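Local coordinates for protein eukaryotic translation initiation factor 5A-2 (Arabidopsis thaliana, PDB 3HKS) that promotes translation elongation and termination by binding between the ribosomal E and P sites and rescuing ribosomes stalled on polyproline and other difficult sequences, at residues A[96-100]-A[110-114]. Sequence-based numbering, arbitrary orientation.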
ATOM      1  N   VAL A  96       1.379   4.558  -7.367  1.00 21.72           N
ATOM      2  CA  VAL A  96       1.393   5.635  -8.354  1.00 20.83           C
ATOM      3  C   VAL A  96       2.710   6.426  -8.267  1.00 20.16           C
ATOM      4  O   VAL A  96       3.180   6.753  -7.174  1.00 19.76           O
ATOM      5  CB  VAL A  96       0.148   6.559  -8.204  1.00 20.81           C
ATOM      6  CG1 VAL A  96       0.143   7.673  -9.255  1.00 21.20           C
ATOM      7  CG2 VAL A  96      -1.138   5.753  -8.329  1.00 20.93           C
ATOM      8  N   ASP A  97       3.304   6.688  -9.428  1.00 19.55           N
ATOM      9  CA  ASP A  97       4.508   7.521  -9.549  1.00 19.08           C
ATOM     10  C   ASP A  97       4.124   8.981  -9.821  1.00 18.43           C
ATOM     11  O   ASP A  97       3.246   9.256 -10.642  1.00 17.77           O
ATOM     12  CB  ASP A  97       5.435   6.996 -10.659  1.00 18.95           C
ATOM     13  CG  ASP A  97       6.161   5.699 -10.272  1.00 20.90           C
ATOM     14  OD1 ASP A  97       6.108   5.278  -9.103  1.00 21.61           O
ATOM     15  OD2 ASP A  97       6.812   5.093 -11.144  1.00 22.88           O
ATOM     16  N   TYR A  98       4.777   9.898  -9.107  1.00 17.89           N
ATOM     17  CA  TYR A  98       4.613  11.338  -9.309  1.00 17.40           C
ATOM     18  C   TYR A  98       5.974  12.032  -9.396  1.00 16.91           C
ATOM     19  O   TYR A  98       6.902  11.674  -8.690  1.00 16.83           O
ATOM     20  CB  TYR A  98       3.885  11.975  -8.133  1.00 17.46           C
ATOM     21  CG  TYR A  98       2.567  11.373  -7.725  1.00 17.90           C
ATOM     22  CD1 TYR A  98       2.520  10.255  -6.903  1.00 17.41           C
ATOM     23  CD2 TYR A  98       1.362  11.962  -8.114  1.00 18.73           C
ATOM     24  CE1 TYR A  98       1.308   9.717  -6.493  1.00 19.66           C
ATOM     25  CE2 TYR A  98       0.136  11.430  -7.718  1.00 19.39           C
ATOM     26  CZ  TYR A  98       0.115  10.302  -6.905  1.00 20.03           C
ATOM     27  OH  TYR A  98      -1.080   9.755  -6.498  1.00 20.85           O
ATOM     28  N   GLN A  99       6.067  13.069 -10.216  1.00 16.42           N
ATOM     29  CA  GLN A  99       7.240  13.931 -10.215  1.00 15.69           C
ATOM     30  C   GLN A  99       7.179  14.880  -9.007  1.00 14.65           C
ATOM     31  O   GLN A  99       6.126  15.439  -8.697  1.00 14.08           O
ATOM     32  CB  GLN A  99       7.330  14.722 -11.529  1.00 16.20           C
ATOM     33  CG  GLN A  99       7.396  13.826 -12.764  1.00 19.82           C
ATOM     34  CD  GLN A  99       7.121  14.574 -14.059  1.00 26.77           C
ATOM     35  OE1 GLN A  99       7.845  15.510 -14.414  1.00 29.93           O
ATOM     36  NE2 GLN A  99       6.073  14.160 -14.776  1.00 28.98           N
ATOM     37  N   LEU A 100       8.313  15.034  -8.331  1.00 13.15           N
ATOM     38  CA  LEU A 100       8.437  15.918  -7.185  1.00 12.74           C
ATOM     39  C   LEU A 100       8.654  17.369  -7.639  1.00 12.55           C
ATOM     40  O   LEU A 100       9.597  17.663  -8.368  1.00 11.65           O
ATOM     41  CB  LEU A 100       9.595  15.449  -6.288  1.00 12.48           C
ATOM     42  CG  LEU A 100       9.928  16.284  -5.048  1.00 12.85           C
ATOM     43  CD1 LEU A 100       8.827  16.136  -4.002  1.00 10.20           C
ATOM     44  CD2 LEU A 100      11.314  15.915  -4.470  1.00 10.91           C
ATOM     45  N   SER A 110       5.133  18.344  -2.538  1.00 13.20           N
ATOM     46  CA  SER A 110       4.240  18.691  -3.632  1.00 13.14           C
ATOM     47  C   SER A 110       4.553  17.814  -4.823  1.00 13.14           C
ATOM     48  O   SER A 110       5.706  17.732  -5.271  1.00 13.16           O
ATOM     49  CB  SER A 110       4.349  20.177  -3.986  1.00 12.87           C
ATOM     50  OG  SER A 110       3.436  20.524  -5.006  1.00 14.16           O
ATOM     51  N   LEU A 111       3.519  17.148  -5.327  1.00 12.87           N
ATOM     52  CA  LEU A 111       3.672  16.141  -6.362  1.00 12.70           C
ATOM     53  C   LEU A 111       2.845  16.521  -7.584  1.00 13.77           C
ATOM     54  O   LEU A 111       1.711  16.996  -7.466  1.00 13.49           O
ATOM     55  CB  LEU A 111       3.258  14.761  -5.829  1.00 11.46           C
ATOM     56  CG  LEU A 111       4.048  14.167  -4.650  1.00 11.39           C
ATOM     57  CD1 LEU A 111       3.439  12.831  -4.153  1.00  9.49           C
ATOM     58  CD2 LEU A 111       5.528  13.981  -5.016  1.00 10.31           C
ATOM     59  N   LEU A 112       3.432  16.319  -8.757  1.00 14.53           N
ATOM     60  CA  LEU A 112       2.754  16.605 -10.009  1.00 15.06           C
ATOM     61  C   LEU A 112       1.921  15.403 -10.440  1.00 15.73           C
ATOM     62  O   LEU A 112       2.388  14.269 -10.493  1.00 14.90           O
ATOM     63  CB  LEU A 112       3.732  17.029 -11.112  1.00 14.91           C
ATOM     64  CG  LEU A 112       3.180  17.416 -12.498  1.00 16.21           C
ATOM     65  CD1 LEU A 112       2.251  18.644 -12.477  1.00 14.64           C
ATOM     66  CD2 LEU A 112       4.328  17.648 -13.479  1.00 17.11           C
ATOM     67  N   THR A 113       0.673  15.709 -10.749  1.00 16.09           N
ATOM     68  CA  THR A 113      -0.374  14.745 -11.053  1.00 17.75           C
ATOM     69  C   THR A 113      -0.477  14.533 -12.593  1.00 18.22           C
ATOM     70  O   THR A 113      -0.153  15.448 -13.360  1.00 17.81           O
ATOM     71  CB  THR A 113      -1.646  15.339 -10.432  1.00 17.72           C
ATOM     72  OG1 THR A 113      -1.863  14.787  -9.121  1.00 19.73           O
ATOM     73  CG2 THR A 113      -2.789  15.193 -11.272  1.00 17.52           C
ATOM     74  N   ASP A 114      -0.896  13.343 -13.043  1.00 19.16           N
ATOM     75  CA  ASP A 114      -0.999  13.065 -14.504  1.00 20.08           C
ATOM     76  C   ASP A 114      -2.042  13.907 -15.267  1.00 20.28           C
ATOM     77  O   ASP A 114      -2.028  13.954 -16.509  1.00 20.64           O
ATOM     78  CB  ASP A 114      -1.171  11.561 -14.824  1.00 20.51           C
ATOM     79  CG  ASP A 114      -2.458  10.960 -14.251  0.65 22.17           C
ATOM     80  OD1 ASP A 114      -3.395  11.711 -13.912  0.64 25.18           O
ATOM     81  OD2 ASP A 114      -2.536   9.715 -14.145  0.53 22.83           O
TER
HETATM   82  O   HOH W   1       3.825  13.184 -12.440  1.00 26.16           O
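Strands 96-100 and 110-112 run antiparallel but splay strongly: their axes approach to 4.6 Å while their directions differ by 115°. L100 and L111 form a non-hydrogen-bonded pair, CA to CA 4.8 Å. Next to it, L112 N donates a nearly straight hydrogen bond to Q99 O (2.8 Å, 174°), and L111 CA adds a CA-H...O contact to the same Q99 O at 3.5 Å. Past this point the strands diverge, and a water takes the place of a direct bond: it donates to L112 O (2.7 Å) and accepts from Q99 N (3.2 Å), with a weak third link to Q99 NE2 (3.4 Å). L100 and L111 project from the same face of the sheet, L100 CD1 lying 4.1 Å from L111 CD2; L100 continues inward to M134 and F138 of helix 128-139. Y98 packs its CB against L111 CB (3.7 Å), while L111 CD1 makes an off-centre CH-pi contact 4.3 Å from the ring centroid. The ring edge meets L112 O, 3.5 Å from Y98 CD2. On the other face, the Q99 and L112 side chains lie side by side, NE2 to CD2 4.1 Å. Strand 87-103 also pairs with strand 142-151, through Y98 with V146 and L100 with I144. This twisted, opening beta hairpin, backed by a helix, belongs to the curled antiparallel barrel of the C-terminal OB-fold domain of eIF-5A.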